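Local coordinates for protein thymidylate synthase ThyX (Streptomyces cacaoi subsp. asoensis, PDB 4P5A) that probably catalyses the flavin-dependent reductive methylation of UMP and dUMP, taking the methyl group from methylenetetrahydrofolate, at residues B[82-87]-B[177-182]; B[187-192]-B[207-212]; B[96-101]-B[164-169]. All blocks are in the same frame, centred on the assembly; numbering follows the deposited sequence.

In the fold
Contacts 1 and 2 lie next to each other in the chain core, their centres 11 Å apart, and share a seam: L84 and H87 of contact 1 both press on F189 of contact 2. Together they border one nucleotide site, with its FAD. Contact 3 lies apart, its centre about 21 Å from that of contact 1 and about 27 Å from that of contact 2, nested in the chain between the segments of contact 1. It grips a different nucleotide, which H83 and R86 of the second subunit complete. Each site therefore joins a contact 1 to another subunit's contact 3. R86 of contact 1 and S96 of contact 3 bound the RHR(X)7S signature of ThyX enzymes.

Contact 1: B[82-87]-B[177-182]; sequences RHLMRH and LYATCN. With 5BU (5-bromo-uridine-5'-monophosphate), chain F.
L84 and L177 meet tip to tip, with CD2 of L84 4.0 Å from CD1 of L177, where the end of helix 78-84 rests on strand 174-181. The same CD2 lies 4.2 Å from CB of A179, short enough to let the leucine approach. With CG anti to the backbone N (chi1 174°), L84 extends toward the sheet. M85 joins through its end, SD standing 4.3 Å from CD1 of L177. Around this apolar cluster, F92 of strand 91-94 touches L84, L177 and A179, and F189 packs on L84.

Other side chains of 82-87 serve the nucleotide. H83 NE2 donates a nearly straight bond (166°) to OP3 of 5BU at 2.7 Å; this oxygen lies in the ring plane at the edge, while N3 of the base lies over one face. R86 NH2 makes a more bent bond, 3.1 Å long, to O3' of 5BU, and the same nitrogen bonds to FAD. A type I turn runs from L84 to H87, and R86 N bonds back to H83 O. Between helix end and strand, then, the packing is apolar, while imidazole and guanidinium face the phosphate and sugar oxygens.

Contact 2: B[187-192]-B[207-212]; sequences MHFLSL and REIEMV. With FAD (flavin-adenine dinucleotide), chain H.
Helices 183-193 and 207-223 pack together behind the FAD site, and F189 fills the join by reaching I209 and V212, one turn apart on the second helix. The ring leads with CZ, which lies 4.1 Å from CD1 of I209; that methyl sits at the ring edge, near its plane. CZ is also 4.5 Å from CG1 of V212, approached obliquely. A chi1 of 167° swings the ring away from the backbone N, out toward the second helix, a span its length suits. H87 meets this ring edge-to-face, and W90, A213 and M216 pack around it.

One residue earlier on the helix, H188 serves the cofactor: its NE2 donates to O2P of FAD at 3.1 Å, and C5B of FAD lies over one face of the imidazole. One turn on, L192 brings CD1 to 3.4 Å from O5' of FAD. N182 and R184 of the fourth subunit and E94 of the second also bind this FAD, in keeping with a site built by three monomers.

On the second helix, R207 NH1 forms a salt bridge of 2.9 Å with OE2 of E210, approaching from above the carboxylate plane, while CG of M211 covers a face of the guanidinium. E210 has a further charged partner in R196. Between these segments, then, the join is apolar packing alone, set between a charged pair and a phosphate-binding histidine.

Contact 3: B[96-101]-B[164-169]; sequences SARYRE and IARLVL. With 5BU (5-bromo-uridine-5'-monophosphate), chain G.
R166 reaches past A97 and R98 to the phosphate of 5BU. At CB the chain turns, chi1 of 55° placing CG between the backbone N and the carbonyl carbon, and CG passes 3.9 Å from CB of A97. NE bonds to the carbonyl of E163, which helps fix the guanidinium. NH1 lies 3.7 Å from A97 CB and donates to OP1 of 5BU at 3.1 Å, with a weak second bond to OP2. NH2 makes the stronger bond to OP2, 2.8 Å and fairly straight (158°), in plane at the guanidinium edge; NH2 also rests 3.5 Å from CG of R98 and binds Q206 of the second subunit.

The 96-101 loop adds a second grip on OP1 through A97 N at 3.0 Å and takes OP3 with R98 N and with S96 OG, which donates at 2.6 Å while accepting from Y99 N in an ST motif. R98 NH1 meets O4 of the base at 2.7 Å; E163 pairs with R98 NE. The two arginine side chains cross at a slant, their guanidinium planes 15° apart, and the phosphate and E163 probably offset their like charges. Together they read both ends of the nucleotide, phosphate and uracil carbonyl.

Contact 1: B[82-87]-B[177-182]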
loop_
_atom_site.group_PDB
_atom_site.type_symbol
_atom_site.label_atom_id
_atom_site.label_comp_id
_atom_site.label_asym_id
_atom_site.label_seq_id
_atom_site.Cartn_x
_atom_site.Cartn_y
_atom_site.Cartn_z
ATOM N N ARG B 82 8.796 16.978 -1.043
ATOM C CA ARG B 82 8.414 16.293 0.197
ATOM C C ARG B 82 6.900 16.126 0.279
ATOM O O ARG B 82 6.504 15.025 0.714
ATOM C CB ARG B 82 8.918 16.949 1.487
ATOM C CG ARG B 82 10.471 17.092 1.431
ATOM C CD ARG B 82 11.046 16.574 2.803
ATOM N NE ARG B 82 10.734 17.305 3.941
ATOM C CZ ARG B 82 10.625 16.791 5.178
ATOM N NH1 ARG B 82 10.470 17.620 6.126
ATOM N NH2 ARG B 82 10.646 15.490 5.460
ATOM N N HIS B 83 6.109 17.161 0.019
ATOM C CA HIS B 83 4.666 17.038 0.063
ATOM C C HIS B 83 4.181 15.967 -0.947
ATOM O O HIS B 83 3.366 15.139 -0.554
ATOM C CB HIS B 83 3.976 18.393 -0.186
ATOM C CG HIS B 83 4.415 19.423 0.804
ATOM N ND1 HIS B 83 4.134 20.776 0.651
ATOM C CD2 HIS B 83 5.057 19.289 1.985
ATOM C CE1 HIS B 83 4.599 21.424 1.699
ATOM N NE2 HIS B 83 5.120 20.546 2.549
ATOM N N LEU B 84 4.668 16.050 -2.167
ATOM C CA LEU B 84 4.258 15.078 -3.239
ATOM C C LEU B 84 4.587 13.675 -2.759
ATOM O O LEU B 84 3.731 12.762 -2.904
ATOM C CB LEU B 84 5.055 15.359 -4.521
ATOM C CG LEU B 84 4.801 14.328 -5.631
ATOM C CD1 LEU B 84 3.300 14.226 -5.966
ATOM C CD2 LEU B 84 5.516 14.889 -6.876
ATOM N N MET B 85 5.806 13.489 -2.193
ATOM C CA MET B 85 6.179 12.101 -1.872
ATOM C C MET B 85 5.554 11.463 -0.637
ATOM O O MET B 85 5.825 10.290 -0.350
ATOM C CB MET B 85 7.657 12.027 -1.791
ATOM C CG MET B 85 8.189 12.244 -3.282
ATOM S SD MET B 85 10.036 12.125 -3.435
ATOM C CE MET B 85 10.059 10.469 -3.289
ATOM N N ARG B 86 4.754 12.216 0.089
ATOM C CA ARG B 86 3.979 11.598 1.122
ATOM C C ARG B 86 2.824 10.663 0.595
ATOM O O ARG B 86 2.276 9.845 1.375
ATOM C CB ARG B 86 3.313 12.625 2.036
ATOM C CG ARG B 86 4.378 13.464 2.786
ATOM C CD ARG B 86 5.342 12.541 3.635
ATOM N NE ARG B 86 4.549 11.737 4.639
ATOM C CZ ARG B 86 4.191 12.178 5.854
ATOM N NH1 ARG B 86 3.463 11.395 6.634
ATOM N NH2 ARG B 86 4.487 13.421 6.295
ATOM N N HIS B 87 2.500 10.758 -0.690
ATOM C CA HIS B 87 1.356 9.985 -1.181
ATOM C C HIS B 87 1.801 8.588 -1.563
ATOM O O HIS B 87 2.410 8.390 -2.628
ATOM C CB HIS B 87 0.730 10.792 -2.340
ATOM C CG HIS B 87 0.166 12.092 -1.851
ATOM N ND1 HIS B 87 -1.176 12.255 -1.589
ATOM C CD2 HIS B 87 0.752 13.286 -1.589
ATOM C CE1 HIS B 87 -1.395 13.491 -1.152
ATOM N NE2 HIS B 87 -0.254 14.135 -1.162
ATOM N N LEU B 177 11.914 14.703 -10.721
ATOM C CA LEU B 177 11.582 13.275 -10.479
ATOM C C LEU B 177 10.476 12.867 -11.469
ATOM O O LEU B 177 9.781 13.719 -12.050
ATOM C CB LEU B 177 11.037 13.091 -9.005
ATOM C CG LEU B 177 9.726 13.802 -8.690
ATOM C CD1 LEU B 177 9.016 13.012 -7.497
ATOM C CD2 LEU B 177 9.824 15.237 -8.163
ATOM N N TYR B 178 10.335 11.538 -11.662
ATOM C CA TYR B 178 9.141 10.976 -12.259
ATOM C C TYR B 178 8.195 10.598 -11.127
ATOM O O TYR B 178 8.646 10.069 -10.063
ATOM C CB TYR B 178 9.545 9.686 -12.968
ATOM C CG TYR B 178 9.947 9.873 -14.423
ATOM C CD1 TYR B 178 9.709 8.855 -15.384
ATOM C CD2 TYR B 178 10.634 10.999 -14.832
ATOM C CE1 TYR B 178 10.196 9.011 -16.747
ATOM C CE2 TYR B 178 11.129 11.156 -16.156
ATOM C CZ TYR B 178 10.853 10.131 -17.122
ATOM O OH TYR B 178 11.348 10.404 -18.415
ATOM N N ALA B 179 6.913 10.821 -11.365
ATOM C CA ALA B 179 5.815 10.513 -10.378
ATOM C C ALA B 179 4.716 9.858 -11.234
ATOM O O ALA B 179 4.216 10.461 -12.251
ATOM C CB ALA B 179 5.262 11.801 -9.727
ATOM N N THR B 180 4.423 8.596 -10.907
ATOM C CA THR B 180 3.445 7.797 -11.660
ATOM C C THR B 180 2.235 7.451 -10.745
ATOM O O THR B 180 2.410 7.094 -9.590
ATOM C CB THR B 180 4.136 6.469 -12.245
ATOM O OG1 THR B 180 5.112 6.875 -13.255
ATOM C CG2 THR B 180 3.101 5.553 -12.914
ATOM N N CYS B 181 1.015 7.577 -11.289
ATOM C CA CYS B 181 -0.207 7.361 -10.452
ATOM C C CYS B 181 -1.222 6.745 -11.384
ATOM O O CYS B 181 -1.063 6.821 -12.614
ATOM C CB CYS B 181 -0.828 8.726 -9.905
ATOM S SG CYS B 181 -1.075 9.891 -11.173
ATOM N N ASN B 182 -2.168 6.046 -10.797
ATOM C CA ASN B 182 -3.408 5.757 -11.526
ATOM C C ASN B 182 -4.425 6.883 -11.200
ATOM O O ASN B 182 -4.181 7.735 -10.311
ATOM C CB ASN B 182 -3.946 4.361 -11.235
ATOM C CG ASN B 182 -4.274 4.156 -9.750
ATOM O OD1 ASN B 182 -5.005 4.974 -9.165
ATOM N ND2 ASN B 182 -3.703 3.075 -9.101
HETATM P P 5BU F . 6.417 20.948 6.316
HETATM O OP1 5BU F . 7.728 21.193 7.023
HETATM O OP2 5BU F . 5.165 21.456 7.061
HETATM O OP3 5BU F . 6.426 21.386 4.807
HETATM O "O5'" 5BU F . 6.232 19.317 6.289
HETATM C "C5'" 5BU F . 6.602 18.604 7.379
HETATM C "C4'" 5BU F . 6.255 17.048 7.078
HETATM O "O4'" 5BU F . 4.797 16.943 6.915
HETATM C "C3'" 5BU F . 6.830 16.581 5.747
HETATM O "O3'" 5BU F . 7.007 15.131 5.762
HETATM C "C2'" 5BU F . 5.684 16.896 4.799
HETATM O "O2'" 5BU F . 5.754 16.046 3.632
HETATM C "C1'" 5BU F . 4.400 16.724 5.580
HETATM N N1 5BU F . 3.366 17.754 5.311
HETATM C C2 5BU F . 2.813 17.786 4.034
HETATM O O2 5BU F . 3.129 16.850 3.262
HETATM N N3 5BU F . 1.976 18.759 3.615
HETATM C C4 5BU F . 1.627 19.784 4.502
HETATM O O4 5BU F . 0.873 20.654 4.144
HETATM C C5 5BU F . 2.210 19.727 5.784
HETATM C C6 5BU F . 3.089 18.798 6.231
HETATM BR BR 5BU F . 1.592 21.012 7.098
#

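Contact 2: B[187-192]-B[207-212]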
loop_
_atom_site.group_PDB
_atom_site.type_symbol
_atom_site.label_atom_id
_atom_site.label_comp_id
_atom_site.label_asym_id
_atom_site.label_seq_id
_atom_site.Cartn_x
_atom_site.Cartn_y
_atom_site.Cartn_z
ATOM N N MET B 187 -6.859 11.274 -8.047
ATOM C CA MET B 187 -8.022 11.978 -7.430
ATOM C C MET B 187 -7.827 12.143 -5.933
ATOM O O MET B 187 -8.199 13.213 -5.381
ATOM C CB MET B 187 -9.371 11.208 -7.775
ATOM C CG MET B 187 -9.774 11.539 -9.215
ATOM S SD MET B 187 -11.358 10.744 -9.537
ATOM C CE MET B 187 -10.910 8.976 -9.858
ATOM N N HIS B 188 -7.249 11.153 -5.283
ATOM C CA HIS B 188 -7.061 11.299 -3.791
ATOM C C HIS B 188 -6.047 12.402 -3.534
ATOM O O HIS B 188 -6.241 13.255 -2.635
ATOM C CB HIS B 188 -6.614 9.945 -3.247
ATOM C CG HIS B 188 -6.543 9.918 -1.746
ATOM N ND1 HIS B 188 -7.583 9.465 -0.969
ATOM C CD2 HIS B 188 -5.564 10.317 -0.902
ATOM C CE1 HIS B 188 -7.245 9.559 0.307
ATOM N NE2 HIS B 188 -6.057 10.150 0.381
ATOM N N PHE B 189 -5.018 12.485 -4.382
ATOM C CA PHE B 189 -4.010 13.538 -4.213
ATOM C C PHE B 189 -4.632 14.925 -4.515
ATOM O O PHE B 189 -4.406 15.861 -3.751
ATOM C CB PHE B 189 -2.909 13.240 -5.195
ATOM C CG PHE B 189 -1.922 14.344 -5.424
ATOM C CD1 PHE B 189 -2.041 15.213 -6.511
ATOM C CD2 PHE B 189 -0.808 14.491 -4.568
ATOM C CE1 PHE B 189 -1.078 16.257 -6.736
ATOM C CE2 PHE B 189 0.207 15.517 -4.862
ATOM C CZ PHE B 189 0.008 16.406 -5.941
ATOM N N LEU B 190 -5.487 15.001 -5.540
ATOM C CA LEU B 190 -6.049 16.323 -5.920
ATOM C C LEU B 190 -6.989 16.780 -4.772
ATOM O O LEU B 190 -7.066 17.979 -4.524
ATOM C CB LEU B 190 -6.852 16.265 -7.235
ATOM C CG LEU B 190 -5.922 16.015 -8.472
ATOM C CD1 LEU B 190 -6.785 15.865 -9.649
ATOM C CD2 LEU B 190 -4.941 17.211 -8.707
ATOM N N SER B 191 -7.713 15.865 -4.144
ATOM C CA SER B 191 -8.664 16.267 -3.045
ATOM C C SER B 191 -7.884 16.878 -1.941
ATOM O O SER B 191 -8.356 17.789 -1.277
ATOM C CB SER B 191 -9.407 15.046 -2.529
ATOM O OG SER B 191 -10.428 15.411 -1.619
ATOM N N LEU B 192 -6.654 16.452 -1.740
ATOM C CA LEU B 192 -5.876 16.984 -0.547
ATOM C C LEU B 192 -4.954 18.176 -0.942
ATOM O O LEU B 192 -4.637 19.023 -0.115
ATOM C CB LEU B 192 -4.956 15.862 0.006
ATOM C CG LEU B 192 -5.695 14.783 0.729
ATOM C CD1 LEU B 192 -4.664 13.506 0.895
ATOM C CD2 LEU B 192 -6.213 15.329 2.108
ATOM N N ARG B 207 0.856 26.600 -1.285
ATOM C CA ARG B 207 0.615 26.939 -2.672
ATOM C C ARG B 207 1.478 26.176 -3.721
ATOM O O ARG B 207 1.011 25.837 -4.832
ATOM C CB ARG B 207 0.878 28.473 -2.790
ATOM C CG ARG B 207 0.681 28.903 -4.233
ATOM C CD ARG B 207 -0.825 28.799 -4.681
ATOM N NE ARG B 207 -0.837 29.230 -6.104
ATOM C CZ ARG B 207 -1.461 28.590 -7.088
ATOM N NH1 ARG B 207 -2.213 27.538 -6.819
ATOM N NH2 ARG B 207 -1.345 29.018 -8.353
ATOM N N GLU B 208 2.738 25.873 -3.382
ATOM C CA GLU B 208 3.615 25.276 -4.377
ATOM C C GLU B 208 3.190 23.858 -4.765
ATOM O O GLU B 208 3.175 23.484 -5.977
ATOM C CB GLU B 208 5.086 25.303 -3.902
ATOM C CG GLU B 208 5.772 26.777 -3.968
ATOM C CD GLU B 208 5.307 27.713 -2.837
ATOM O OE1 GLU B 208 5.368 28.961 -3.024
ATOM O OE2 GLU B 208 4.751 27.258 -1.820
ATOM N N ILE B 209 2.823 23.025 -3.783
ATOM C CA ILE B 209 2.271 21.731 -4.189
ATOM C C ILE B 209 0.953 21.831 -4.903
ATOM O O ILE B 209 0.671 21.039 -5.830
ATOM C CB ILE B 209 2.239 20.683 -2.972
ATOM C CG1 ILE B 209 1.852 19.265 -3.475
ATOM C CG2 ILE B 209 1.180 21.149 -1.957
ATOM C CD1 ILE B 209 2.989 18.683 -4.373
ATOM N N GLU B 210 0.225 22.900 -4.590
ATOM C CA GLU B 210 -1.033 23.133 -5.307
ATOM C C GLU B 210 -0.717 23.439 -6.772
ATOM O O GLU B 210 -1.486 23.050 -7.642
ATOM C CB GLU B 210 -1.828 24.258 -4.675
ATOM C CG GLU B 210 -3.218 24.416 -5.373
ATOM C CD GLU B 210 -4.042 25.520 -4.708
ATOM O OE1 GLU B 210 -5.222 25.261 -4.624
ATOM O OE2 GLU B 210 -3.527 26.646 -4.361
ATOM N N MET B 211 0.348 24.196 -7.058
ATOM C CA MET B 211 0.742 24.404 -8.466
ATOM C C MET B 211 1.067 23.131 -9.220
ATOM O O MET B 211 0.738 22.993 -10.402
ATOM C CB MET B 211 1.928 25.373 -8.525
ATOM C CG MET B 211 1.556 26.773 -7.922
ATOM S SD MET B 211 3.093 27.719 -7.658
ATOM C CE MET B 211 3.718 27.879 -9.334
ATOM N N VAL B 212 1.729 22.200 -8.537
ATOM C CA VAL B 212 1.967 20.861 -9.128
ATOM C C VAL B 212 0.647 20.241 -9.424
ATOM O O VAL B 212 0.423 19.687 -10.568
ATOM C CB VAL B 212 2.790 19.966 -8.147
ATOM C CG1 VAL B 212 2.870 18.485 -8.678
ATOM C CG2 VAL B 212 4.238 20.565 -7.913
HETATM P PA FAD H . -1.606 8.115 0.704
HETATM O O1A FAD H . -1.614 8.224 -0.762
HETATM O O2A FAD H . -0.407 7.855 1.451
HETATM O O5B FAD H . -2.700 7.083 1.102
HETATM C C5B FAD H . -4.057 7.145 0.504
HETATM C C4B FAD H . -5.042 6.405 1.369
HETATM O O4B FAD H . -4.599 5.039 1.500
HETATM C C3B FAD H . -5.064 6.917 2.774
HETATM O O3B FAD H . -5.954 8.053 2.894
HETATM C C2B FAD H . -5.598 5.723 3.585
HETATM O O2B FAD H . -7.033 5.607 3.264
HETATM C C1B FAD H . -4.891 4.534 2.862
HETATM N N9A FAD H . -3.611 4.125 3.467
HETATM C C8A FAD H . -2.440 4.019 2.814
HETATM N N7A FAD H . -1.496 3.530 3.617
HETATM C C5A FAD H . -2.120 3.250 4.830
HETATM C C6A FAD H . -1.724 2.723 6.085
HETATM N N6A FAD H . -0.448 2.290 6.333
HETATM N N1A FAD H . -2.680 2.639 7.067
HETATM C C2A FAD H . -3.972 2.986 6.859
HETATM N N3A FAD H . -4.393 3.496 5.672
HETATM C C4A FAD H . -3.465 3.672 4.688
HETATM N N1 FAD H . 2.145 15.178 7.554
HETATM C C2 FAD H . 2.938 15.156 8.672
HETATM O O2 FAD H . 3.830 14.342 8.850
HETATM N N3 FAD H . 2.832 16.189 9.574
HETATM C C4 FAD H . 1.938 17.231 9.368
HETATM O O4 FAD H . 1.862 18.094 10.285
HETATM C C4X FAD H . 1.110 17.232 8.230
HETATM N N5 FAD H . 0.083 18.181 8.018
HETATM C C5X FAD H . -0.574 18.217 6.752
HETATM C C6 FAD H . -1.414 19.272 6.330
HETATM C C7 FAD H . -2.072 19.268 5.090
HETATM C C7M FAD H . -2.949 20.498 4.797
HETATM C C8 FAD H . -1.891 18.236 4.126
HETATM C C8M FAD H . -2.654 18.177 2.765
HETATM C C9 FAD H . -1.039 17.173 4.511
HETATM C C9A FAD H . -0.353 17.196 5.781
HETATM N N10 FAD H . 0.502 16.124 6.152
HETATM C C10 FAD H . 1.235 16.193 7.339
HETATM C "C1'" FAD H . 0.793 15.016 5.196
HETATM C "C2'" FAD H . -0.440 14.043 5.462
HETATM O "O2'" FAD H . -0.420 13.466 6.801
HETATM C "C3'" FAD H . -0.347 12.803 4.534
HETATM O "O3'" FAD H . 0.922 12.130 4.609
HETATM C "C4'" FAD H . -0.566 13.212 2.982
HETATM O "O4'" FAD H . -1.571 14.169 2.917
HETATM C "C5'" FAD H . -0.925 11.932 2.183
HETATM O "O5'" FAD H . -2.301 11.610 2.479
HETATM P P FAD H . -2.676 10.047 2.631
HETATM O O1P FAD H . -1.898 9.339 3.693
HETATM O O2P FAD H . -4.137 10.048 2.832
HETATM O O3P FAD H . -2.280 9.420 1.225
#

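Contact 3: B[96-101]-B[164-169]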
loop_
_atom_site.group_PDB
_atom_site.type_symbol
_atom_site.label_atom_id
_atom_site.label_comp_id
_atom_site.label_asym_id
_atom_site.label_seq_id
_atom_site.Cartn_x
_atom_site.Cartn_y
_atom_site.Cartn_z
ATOM N N SER B 96 19.279 12.081 -7.670
ATOM C CA SER B 96 19.944 11.986 -6.401
ATOM C C SER B 96 21.149 12.971 -6.205
ATOM O O SER B 96 21.993 13.020 -7.042
ATOM C CB SER B 96 20.470 10.575 -6.319
ATOM O OG SER B 96 21.453 10.474 -5.259
ATOM N N ALA B 97 21.203 13.642 -5.053
ATOM C CA ALA B 97 22.376 14.456 -4.667
ATOM C C ALA B 97 23.507 13.643 -4.122
ATOM O O ALA B 97 24.652 14.143 -4.074
ATOM C CB ALA B 97 21.939 15.563 -3.661
ATOM N N ARG B 98 23.258 12.402 -3.638
ATOM C CA ARG B 98 24.399 11.521 -3.333
ATOM C C ARG B 98 25.111 11.167 -4.616
ATOM O O ARG B 98 26.337 11.003 -4.600
ATOM C CB ARG B 98 23.873 10.193 -2.720
ATOM C CG ARG B 98 23.135 10.431 -1.364
ATOM C CD ARG B 98 22.794 9.046 -0.840
ATOM N NE ARG B 98 24.033 8.337 -0.374
ATOM C CZ ARG B 98 24.184 7.009 -0.325
ATOM N NH1 ARG B 98 23.189 6.181 -0.766
ATOM N NH2 ARG B 98 25.342 6.492 0.155
ATOM N N TYR B 99 24.361 11.051 -5.726
ATOM C CA TYR B 99 24.875 10.489 -6.980
ATOM C C TYR B 99 25.492 11.584 -7.877
ATOM O O TYR B 99 26.516 11.366 -8.488
ATOM C CB TYR B 99 23.775 9.797 -7.757
ATOM C CG TYR B 99 24.251 9.035 -8.973
ATOM C CD1 TYR B 99 24.693 7.705 -8.866
ATOM C CD2 TYR B 99 24.234 9.629 -10.261
ATOM C CE1 TYR B 99 25.122 6.982 -10.075
ATOM C CE2 TYR B 99 24.677 8.916 -11.411
ATOM C CZ TYR B 99 25.120 7.630 -11.295
ATOM O OH TYR B 99 25.537 6.942 -12.442
ATOM N N ARG B 100 24.903 12.758 -7.903
ATOM C CA ARG B 100 25.345 13.741 -8.879
ATOM C C ARG B 100 25.377 15.108 -8.209
ATOM O O ARG B 100 24.555 15.377 -7.323
ATOM C CB ARG B 100 24.363 13.791 -10.039
ATOM C CG ARG B 100 24.928 14.670 -11.246
ATOM C CD ARG B 100 24.304 14.334 -12.624
ATOM N NE ARG B 100 23.002 15.000 -12.824
ATOM C CZ ARG B 100 22.804 16.165 -13.472
ATOM N NH1 ARG B 100 23.828 16.827 -14.024
ATOM N NH2 ARG B 100 21.569 16.676 -13.579
ATOM N N GLU B 101 26.322 15.968 -8.651
ATOM C CA GLU B 101 26.374 17.340 -8.126
ATOM C C GLU B 101 25.093 18.090 -8.437
ATOM O O GLU B 101 24.491 17.926 -9.502
ATOM C CB GLU B 101 27.535 18.052 -8.785
ATOM C CG GLU B 101 27.684 19.501 -8.433
ATOM C CD GLU B 101 29.037 20.093 -8.984
ATOM O OE1 GLU B 101 29.102 21.356 -9.099
ATOM O OE2 GLU B 101 30.010 19.288 -9.241
ATOM N N ILE B 164 27.757 14.529 1.554
ATOM C CA ILE B 164 27.958 15.302 2.729
ATOM C C ILE B 164 27.982 16.768 2.336
ATOM O O ILE B 164 27.440 17.592 3.099
ATOM C CB ILE B 164 29.302 14.913 3.428
ATOM C CG1 ILE B 164 29.192 13.552 4.109
ATOM C CG2 ILE B 164 29.836 16.044 4.338
ATOM C CD1 ILE B 164 28.292 13.590 5.367
ATOM N N ALA B 165 28.566 17.125 1.207
ATOM C CA ALA B 165 28.571 18.549 0.813
ATOM C C ALA B 165 27.176 19.128 0.700
ATOM O O ALA B 165 26.959 20.337 1.028
ATOM C CB ALA B 165 29.320 18.779 -0.482
ATOM N N ARG B 166 26.213 18.315 0.230
ATOM C CA ARG B 166 24.846 18.842 0.074
ATOM C C ARG B 166 24.145 19.161 1.343
ATOM O O ARG B 166 23.027 19.726 1.258
ATOM C CB ARG B 166 23.969 17.962 -0.769
ATOM C CG ARG B 166 23.842 16.490 -0.345
ATOM C CD ARG B 166 23.014 16.342 0.944
ATOM N NE ARG B 166 22.761 14.894 1.118
ATOM C CZ ARG B 166 21.754 14.185 0.532
ATOM N NH1 ARG B 166 20.844 14.790 -0.223
ATOM N NH2 ARG B 166 21.754 12.878 0.711
ATOM N N LEU B 167 24.739 18.817 2.498
ATOM C CA LEU B 167 24.176 19.248 3.766
ATOM C C LEU B 167 23.880 20.741 3.869
ATOM O O LEU B 167 22.995 21.141 4.621
ATOM C CB LEU B 167 25.059 18.808 4.908
ATOM C CG LEU B 167 24.690 17.481 5.575
ATOM C CD1 LEU B 167 24.504 16.420 4.505
ATOM C CD2 LEU B 167 25.949 17.158 6.468
ATOM N N VAL B 168 24.668 21.578 3.169
ATOM C CA VAL B 168 24.497 23.023 3.305
ATOM C C VAL B 168 23.413 23.613 2.394
ATOM O O VAL B 168 23.080 24.819 2.525
ATOM C CB VAL B 168 25.863 23.743 3.029
ATOM C CG1 VAL B 168 26.864 23.273 4.144
ATOM C CG2 VAL B 168 26.304 23.510 1.601
ATOM N N LEU B 169 22.841 22.799 1.491
ATOM C CA LEU B 169 21.869 23.344 0.472
ATOM C C LEU B 169 20.470 23.419 1.069
ATOM O O LEU B 169 20.076 22.532 1.877
ATOM C CB LEU B 169 21.838 22.516 -0.851
ATOM C CG LEU B 169 23.213 22.428 -1.555
ATOM C CD1 LEU B 169 23.104 21.551 -2.704
ATOM C CD2 LEU B 169 23.586 23.779 -2.070
HETATM P P 5BU G . 19.448 12.115 -2.198
HETATM O OP1 5BU G . 19.330 13.512 -2.662
HETATM O OP2 5BU G . 19.589 11.902 -0.753
HETATM O OP3 5BU G . 20.246 11.239 -3.051
HETATM O "O5'" 5BU G . 17.974 11.503 -2.402
HETATM C "C5'" 5BU G . 17.261 11.816 -3.608
HETATM C "C4'" 5BU G . 15.872 11.127 -3.498
HETATM O "O4'" 5BU G . 16.086 9.634 -3.670
HETATM C "C3'" 5BU G . 15.111 11.247 -2.203
HETATM O "O3'" 5BU G . 13.656 11.068 -2.500
HETATM C "C2'" 5BU G . 15.629 10.073 -1.410
HETATM O "O2'" 5BU G . 14.668 9.722 -0.474
HETATM C "C1'" 5BU G . 15.830 8.967 -2.419
HETATM N N1 5BU G . 17.113 8.242 -2.042
HETATM C C2 5BU G . 17.123 7.491 -0.871
HETATM O O2 5BU G . 16.031 7.386 -0.277
HETATM N N3 5BU G . 18.271 6.849 -0.484
HETATM C C4 5BU G . 19.463 6.884 -1.223
HETATM O O4 5BU G . 20.478 6.381 -0.731
HETATM C C5 5BU G . 19.410 7.623 -2.377
HETATM C C6 5BU G . 18.290 8.283 -2.809
HETATM BR BR 5BU G . 20.907 7.631 -3.558
#